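Long-range contact in fibrillarin-like rRNA/tRNA 2'-O-methyltransferase (PDB 1FBN), which probably transfers methyl groups from S-adenosyl-L-methionine to ribose 2'-hydroxyls of rRNA and tRNA at sites chosen by a guide RNA: residues A[71-83]-A[137-151]. Residues are numbered along the deposited sequence; the frame is centred on the assembly and turned at random.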
loop_
_atom_site.group_PDB
_atom_site.type_symbol
_atom_site.label_atom_id
_atom_site.label_comp_id
_atom_site.label_asym_id
_atom_site.label_seq_id
_atom_site.Cartn_x
_atom_site.Cartn_y
_atom_site.Cartn_z
ATOM N N PRO A 71 -9.721 -1.282 1.010
ATOM C CA PRO A 71 -10.309 -1.538 -0.309
ATOM C C PRO A 71 -9.637 -2.584 -1.206
ATOM O O PRO A 71 -10.246 -3.051 -2.166
ATOM C CB PRO A 71 -10.301 -0.153 -0.946
ATOM C CG PRO A 71 -9.050 0.447 -0.401
ATOM C CD PRO A 71 -9.105 0.058 1.055
ATOM N N ILE A 72 -8.393 -2.945 -0.910
ATOM C CA ILE A 72 -7.687 -3.935 -1.716
ATOM C C ILE A 72 -8.265 -5.324 -1.465
ATOM O O ILE A 72 -8.168 -5.854 -0.362
ATOM C CB ILE A 72 -6.166 -3.924 -1.425
ATOM C CG1 ILE A 72 -5.579 -2.558 -1.798
ATOM C CG2 ILE A 72 -5.463 -5.049 -2.198
ATOM C CD1 ILE A 72 -4.115 -2.383 -1.452
ATOM N N LYS A 73 -8.880 -5.892 -2.499
ATOM C CA LYS A 73 -9.494 -7.217 -2.427
ATOM C C LYS A 73 -8.709 -8.226 -3.276
ATOM O O LYS A 73 -7.708 -7.872 -3.902
ATOM C CB LYS A 73 -10.941 -7.140 -2.925
ATOM C CG LYS A 73 -11.801 -6.079 -2.253
ATOM C CD LYS A 73 -12.103 -6.414 -0.804
ATOM C CE LYS A 73 -13.101 -5.428 -0.207
ATOM N NZ LYS A 73 -13.545 -5.840 1.155
ATOM N N ARG A 74 -9.186 -9.470 -3.317
ATOM C CA ARG A 74 -8.530 -10.536 -4.079
ATOM C C ARG A 74 -8.449 -10.275 -5.573
ATOM O O ARG A 74 -7.439 -10.584 -6.203
ATOM C CB ARG A 74 -9.220 -11.885 -3.858
ATOM C CG ARG A 74 -9.014 -12.485 -2.485
ATOM C CD ARG A 74 -9.844 -13.748 -2.312
ATOM N NE ARG A 74 -9.044 -14.971 -2.359
ATOM C CZ ARG A 74 -8.999 -15.800 -3.397
ATOM N NH1 ARG A 74 -9.704 -15.540 -4.488
ATOM N NH2 ARG A 74 -8.260 -16.901 -3.340
ATOM N N ASP A 75 -9.514 -9.716 -6.139
ATOM C CA ASP A 75 -9.562 -9.441 -7.573
ATOM C C ASP A 75 -9.301 -7.978 -7.946
ATOM O O ASP A 75 -9.580 -7.558 -9.070
ATOM C CB ASP A 75 -10.916 -9.893 -8.137
ATOM C CG ASP A 75 -12.087 -9.117 -7.549
ATOM O OD1 ASP A 75 -11.937 -8.497 -6.470
ATOM O OD2 ASP A 75 -13.167 -9.124 -8.176
ATOM N N SER A 76 -8.767 -7.207 -7.005
ATOM C CA SER A 76 -8.488 -5.794 -7.251
ATOM C C SER A 76 -7.314 -5.562 -8.196
ATOM O O SER A 76 -6.360 -6.341 -8.237
ATOM C CB SER A 76 -8.193 -5.060 -5.935
ATOM O OG SER A 76 -9.312 -5.029 -5.073
ATOM N N LYS A 77 -7.416 -4.501 -8.984
ATOM C CA LYS A 77 -6.344 -4.111 -9.878
ATOM C C LYS A 77 -5.872 -2.830 -9.213
ATOM O O LYS A 77 -6.660 -1.916 -8.975
ATOM C CB LYS A 77 -6.874 -3.866 -11.292
ATOM C CG LYS A 77 -7.435 -5.132 -11.928
ATOM C CD LYS A 77 -8.155 -4.873 -13.242
ATOM C CE LYS A 77 -7.186 -4.615 -14.382
ATOM N NZ LYS A 77 -7.904 -4.507 -15.686
ATOM N N ILE A 78 -4.618 -2.819 -8.786
ATOM C CA ILE A 78 -4.094 -1.647 -8.112
ATOM C C ILE A 78 -2.855 -1.030 -8.747
ATOM O O ILE A 78 -2.004 -1.729 -9.316
ATOM C CB ILE A 78 -3.879 -1.892 -6.564
ATOM C CG1 ILE A 78 -2.446 -1.563 -6.145
ATOM C CG2 ILE A 78 -4.284 -3.314 -6.145
ATOM C CD1 ILE A 78 -2.225 -1.593 -4.656
ATOM N N LEU A 79 -2.805 0.301 -8.682
ATOM C CA LEU A 79 -1.689 1.076 -9.200
ATOM C C LEU A 79 -0.821 1.445 -7.996
ATOM O O LEU A 79 -1.260 2.170 -7.100
ATOM C CB LEU A 79 -2.198 2.337 -9.900
ATOM C CG LEU A 79 -1.148 3.238 -10.560
ATOM C CD1 LEU A 79 -0.387 2.483 -11.655
ATOM C CD2 LEU A 79 -1.837 4.462 -11.130
ATOM N N TYR A 80 0.387 0.892 -7.959
ATOM C CA TYR A 80 1.326 1.127 -6.867
ATOM C C TYR A 80 2.346 2.193 -7.263
ATOM O O TYR A 80 3.107 2.019 -8.217
ATOM C CB TYR A 80 2.033 -0.189 -6.496
ATOM C CG TYR A 80 2.808 -0.144 -5.198
ATOM C CD1 TYR A 80 4.027 0.534 -5.110
ATOM C CD2 TYR A 80 2.312 -0.761 -4.047
ATOM C CE1 TYR A 80 4.732 0.606 -3.906
ATOM C CE2 TYR A 80 3.011 -0.698 -2.833
ATOM C CZ TYR A 80 4.217 -0.011 -2.773
ATOM O OH TYR A 80 4.902 0.075 -1.582
ATOM N N LEU A 81 2.367 3.284 -6.504
ATOM C CA LEU A 81 3.281 4.393 -6.763
ATOM C C LEU A 81 4.225 4.596 -5.579
ATOM O O LEU A 81 3.791 4.635 -4.428
ATOM C CB LEU A 81 2.480 5.678 -7.012
ATOM C CG LEU A 81 1.316 5.603 -8.010
ATOM C CD1 LEU A 81 0.466 6.860 -7.937
ATOM C CD2 LEU A 81 1.836 5.389 -9.416
ATOM N N GLY A 82 5.520 4.707 -5.861
ATOM C CA GLY A 82 6.482 4.917 -4.793
ATOM C C GLY A 82 7.624 3.924 -4.759
ATOM O O GLY A 82 7.446 2.749 -5.089
ATOM N N ALA A 83 8.795 4.405 -4.341
ATOM C CA ALA A 83 10.003 3.586 -4.242
ATOM C C ALA A 83 9.809 2.409 -3.294
ATOM O O ALA A 83 9.255 2.553 -2.203
ATOM C CB ALA A 83 11.182 4.437 -3.776
ATOM N N TYR A 137 2.185 6.018 -19.376
ATOM C CA TYR A 137 1.891 4.595 -19.202
ATOM C C TYR A 137 0.392 4.261 -19.263
ATOM O O TYR A 137 -0.029 3.171 -18.868
ATOM C CB TYR A 137 2.529 4.046 -17.916
ATOM C CG TYR A 137 2.341 4.888 -16.673
ATOM C CD1 TYR A 137 1.194 4.764 -15.890
ATOM C CD2 TYR A 137 3.337 5.772 -16.249
ATOM C CE1 TYR A 137 1.047 5.498 -14.711
ATOM C CE2 TYR A 137 3.201 6.508 -15.074
ATOM C CZ TYR A 137 2.055 6.369 -14.308
ATOM O OH TYR A 137 1.917 7.091 -13.139
ATOM N N ALA A 138 -0.396 5.182 -19.818
ATOM C CA ALA A 138 -1.842 5.003 -19.935
ATOM C C ALA A 138 -2.271 3.901 -20.912
ATOM O O ALA A 138 -3.408 3.432 -20.851
ATOM C CB ALA A 138 -2.515 6.328 -20.278
ATOM N N ASN A 139 -1.385 3.508 -21.825
ATOM C CA ASN A 139 -1.706 2.436 -22.769
ATOM C C ASN A 139 -1.315 1.064 -22.197
ATOM O O ASN A 139 -1.395 0.049 -22.893
ATOM C CB ASN A 139 -1.019 2.652 -24.125
ATOM C CG ASN A 139 -1.775 3.622 -25.031
ATOM O OD1 ASN A 139 -2.921 3.983 -24.769
ATOM N ND2 ASN A 139 -1.133 4.032 -26.116
ATOM N N ILE A 140 -0.879 1.041 -20.936
ATOM C CA ILE A 140 -0.480 -0.204 -20.269
ATOM C C ILE A 140 -1.373 -0.460 -19.058
ATOM O O ILE A 140 -1.879 -1.568 -18.860
ATOM C CB ILE A 140 0.983 -0.146 -19.751
ATOM C CG1 ILE A 140 1.938 0.264 -20.870
ATOM C CG2 ILE A 140 1.396 -1.505 -19.188
ATOM C CD1 ILE A 140 3.355 0.504 -20.394
ATOM N N VAL A 141 -1.537 0.575 -18.238
ATOM C CA VAL A 141 -2.341 0.489 -17.029
ATOM C C VAL A 141 -3.830 0.629 -17.320
ATOM O O VAL A 141 -4.295 1.675 -17.771
ATOM C CB VAL A 141 -1.907 1.558 -15.980
ATOM C CG1 VAL A 141 -2.739 1.437 -14.706
ATOM C CG2 VAL A 141 -0.430 1.409 -15.653
ATOM N N GLU A 142 -4.569 -0.450 -17.082
ATOM C CA GLU A 142 -6.011 -0.453 -17.281
ATOM C C GLU A 142 -6.650 0.242 -16.084
ATOM O O GLU A 142 -5.980 0.476 -15.079
ATOM C CB GLU A 142 -6.519 -1.889 -17.381
ATOM C CG GLU A 142 -5.758 -2.722 -18.404
ATOM C CD GLU A 142 -6.613 -3.776 -19.083
ATOM O OE1 GLU A 142 -7.851 -3.777 -18.888
ATOM O OE2 GLU A 142 -6.043 -4.593 -19.838
ATOM N N LYS A 143 -7.933 0.581 -16.184
ATOM C CA LYS A 143 -8.615 1.238 -15.071
ATOM C C LYS A 143 -8.452 0.406 -13.795
ATOM O O LYS A 143 -8.643 -0.812 -13.803
ATOM C CB LYS A 143 -10.091 1.478 -15.397
ATOM C CG LYS A 143 -10.344 2.701 -16.287
ATOM C CD LYS A 143 -9.843 3.982 -15.620
ATOM C CE LYS A 143 -10.472 5.249 -16.194
ATOM N NZ LYS A 143 -10.084 5.524 -17.604
ATOM N N VAL A 144 -8.036 1.064 -12.718
ATOM C CA VAL A 144 -7.801 0.387 -11.449
ATOM C C VAL A 144 -8.856 0.634 -10.379
ATOM O O VAL A 144 -9.599 1.614 -10.428
ATOM C CB VAL A 144 -6.396 0.743 -10.875
ATOM C CG1 VAL A 144 -5.303 0.395 -11.890
ATOM C CG2 VAL A 144 -6.325 2.216 -10.501
ATOM N N ASP A 145 -8.901 -0.272 -9.406
ATOM C CA ASP A 145 -9.839 -0.191 -8.288
ATOM C C ASP A 145 -9.228 0.596 -7.136
ATOM O O ASP A 145 -9.927 1.277 -6.391
ATOM C CB ASP A 145 -10.179 -1.595 -7.791
ATOM C CG ASP A 145 -10.765 -2.466 -8.874
ATOM O OD1 ASP A 145 -11.942 -2.254 -9.222
ATOM O OD2 ASP A 145 -10.047 -3.350 -9.385
ATOM N N VAL A 146 -7.912 0.485 -6.993
ATOM C CA VAL A 146 -7.205 1.158 -5.916
ATOM C C VAL A 146 -5.851 1.699 -6.360
ATOM O O VAL A 146 -5.176 1.115 -7.207
ATOM C CB VAL A 146 -6.941 0.170 -4.729
ATOM C CG1 VAL A 146 -6.215 0.877 -3.584
ATOM C CG2 VAL A 146 -8.244 -0.439 -4.228
ATOM N N ILE A 147 -5.490 2.856 -5.822
ATOM C CA ILE A 147 -4.180 3.434 -6.081
ATOM C C ILE A 147 -3.544 3.535 -4.701
ATOM O O ILE A 147 -4.168 4.036 -3.759
ATOM C CB ILE A 147 -4.241 4.852 -6.697
ATOM C CG1 ILE A 147 -4.778 4.796 -8.129
ATOM C CG2 ILE A 147 -2.844 5.468 -6.713
ATOM C CD1 ILE A 147 -4.866 6.156 -8.803
ATOM N N TYR A 148 -2.353 2.963 -4.560
ATOM C CA TYR A 148 -1.616 3.022 -3.304
ATOM C C TYR A 148 -0.394 3.878 -3.589
ATOM O O TYR A 148 0.391 3.560 -4.483
ATOM C CB TYR A 148 -1.175 1.627 -2.843
ATOM C CG TYR A 148 -0.374 1.647 -1.556
ATOM C CD1 TYR A 148 -1.011 1.572 -0.314
ATOM C CD2 TYR A 148 1.018 1.777 -1.577
ATOM C CE1 TYR A 148 -0.283 1.629 0.877
ATOM C CE2 TYR A 148 1.757 1.834 -0.392
ATOM C CZ TYR A 148 1.098 1.759 0.829
ATOM O OH TYR A 148 1.815 1.810 2.001
ATOM N N GLU A 149 -0.230 4.953 -2.824
ATOM C CA GLU A 149 0.896 5.852 -3.019
ATOM C C GLU A 149 1.770 6.052 -1.783
ATOM O O GLU A 149 1.276 6.307 -0.686
ATOM C CB GLU A 149 0.402 7.202 -3.530
ATOM C CG GLU A 149 1.519 8.191 -3.794
ATOM C CD GLU A 149 1.032 9.490 -4.389
ATOM O OE1 GLU A 149 -0.029 9.487 -5.044
ATOM O OE2 GLU A 149 1.721 10.514 -4.214
ATOM N N ASP A 150 3.080 5.966 -1.996
ATOM C CA ASP A 150 4.079 6.138 -0.947
ATOM C C ASP A 150 5.277 6.891 -1.546
ATOM O O ASP A 150 6.333 6.308 -1.808
ATOM C CB ASP A 150 4.516 4.766 -0.399
ATOM C CG ASP A 150 5.540 4.865 0.737
ATOM O OD1 ASP A 150 5.691 5.938 1.352
ATOM O OD2 ASP A 150 6.197 3.843 1.030
ATOM N N VAL A 151 5.080 8.178 -1.817
ATOM C CA VAL A 151 6.142 9.009 -2.370
ATOM C C VAL A 151 6.286 10.255 -1.502
ATOM O O VAL A 151 5.340 11.031 -1.332
ATOM C CB VAL A 151 5.921 9.351 -3.894
ATOM C CG1 VAL A 151 4.866 8.453 -4.506
ATOM C CG2 VAL A 151 5.606 10.819 -4.126
HETATM O O HOH W 1 -11.483 -5.579 -10.607
HETATM O O HOH W 2 -10.284 -2.520 -15.710
#
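Tyr-137 OH, itself hydrogen-bonded to Asn-163, reaches Leu-81 CD2 on the Leu-79 and Leu-81 face of the Rossmann-like methyltransferase sheet, in which 77-81 and 144-149 are central parallel neighbours. Both methyls of Val-141 then close on Leu-79 CD1, the two side chains crossing at about a right angle. Glu-142 gives a weak salt bridge, its OE1 3.3 Å from Lys-77 NZ, and a water links that ammonium to the carbonyl of Lys-143. At Asp-145 the chain turns a corner, interrupting strand 144-149: Asp-145 N reaches Lys-77 O at 2.8 Å, a carbonyl to which Val-146 N adds a weak bond. In return, Asp-145 OD2 takes Lys-77 N at 2.9 Å through its anti lone pair, with CG set beside its own backbone N (chi1 -58°), while OD1 pairs with Lys-169. Replacing this carboxylate by an alanine is likely to leave Lys-77 N and Lys-169 without their partner, and the water bridging to Asp-75 O without one of its two acceptors. Regular parallel pairing follows, the short strand axes 4.6 Å apart. Val-146 sends CG1 to Ile-72 CG1 and CG2 to Pro-71 CB, and its O accepts from Leu-79 N. On the opposite face, covered by helix 156-167, where Ile-147 touches Leu-160, Ile-147 CG1 lies alongside Leu-79 CB at 4.0 Å. Tyr-148, with CG trans to N (chi1 179°), runs beside Tyr-80; the near-parallel rings (planes 28° apart) are slid and barely overlap, Tyr-80 CE2 lying 3.4 Å from Tyr-148 CD2. Glu-149 rests its CG near Leu-81 CB, and Asp-150, salt-bridged to Lys-58 and predicted, like Val-151, to bind S-adenosyl-L-methionine, donates its N to Leu-81 O. Val-151 CG1 packs 3.9 Å from Gly-82 CA, which makes a CA-H...O contact with Asp-150 O at 3.3 Å.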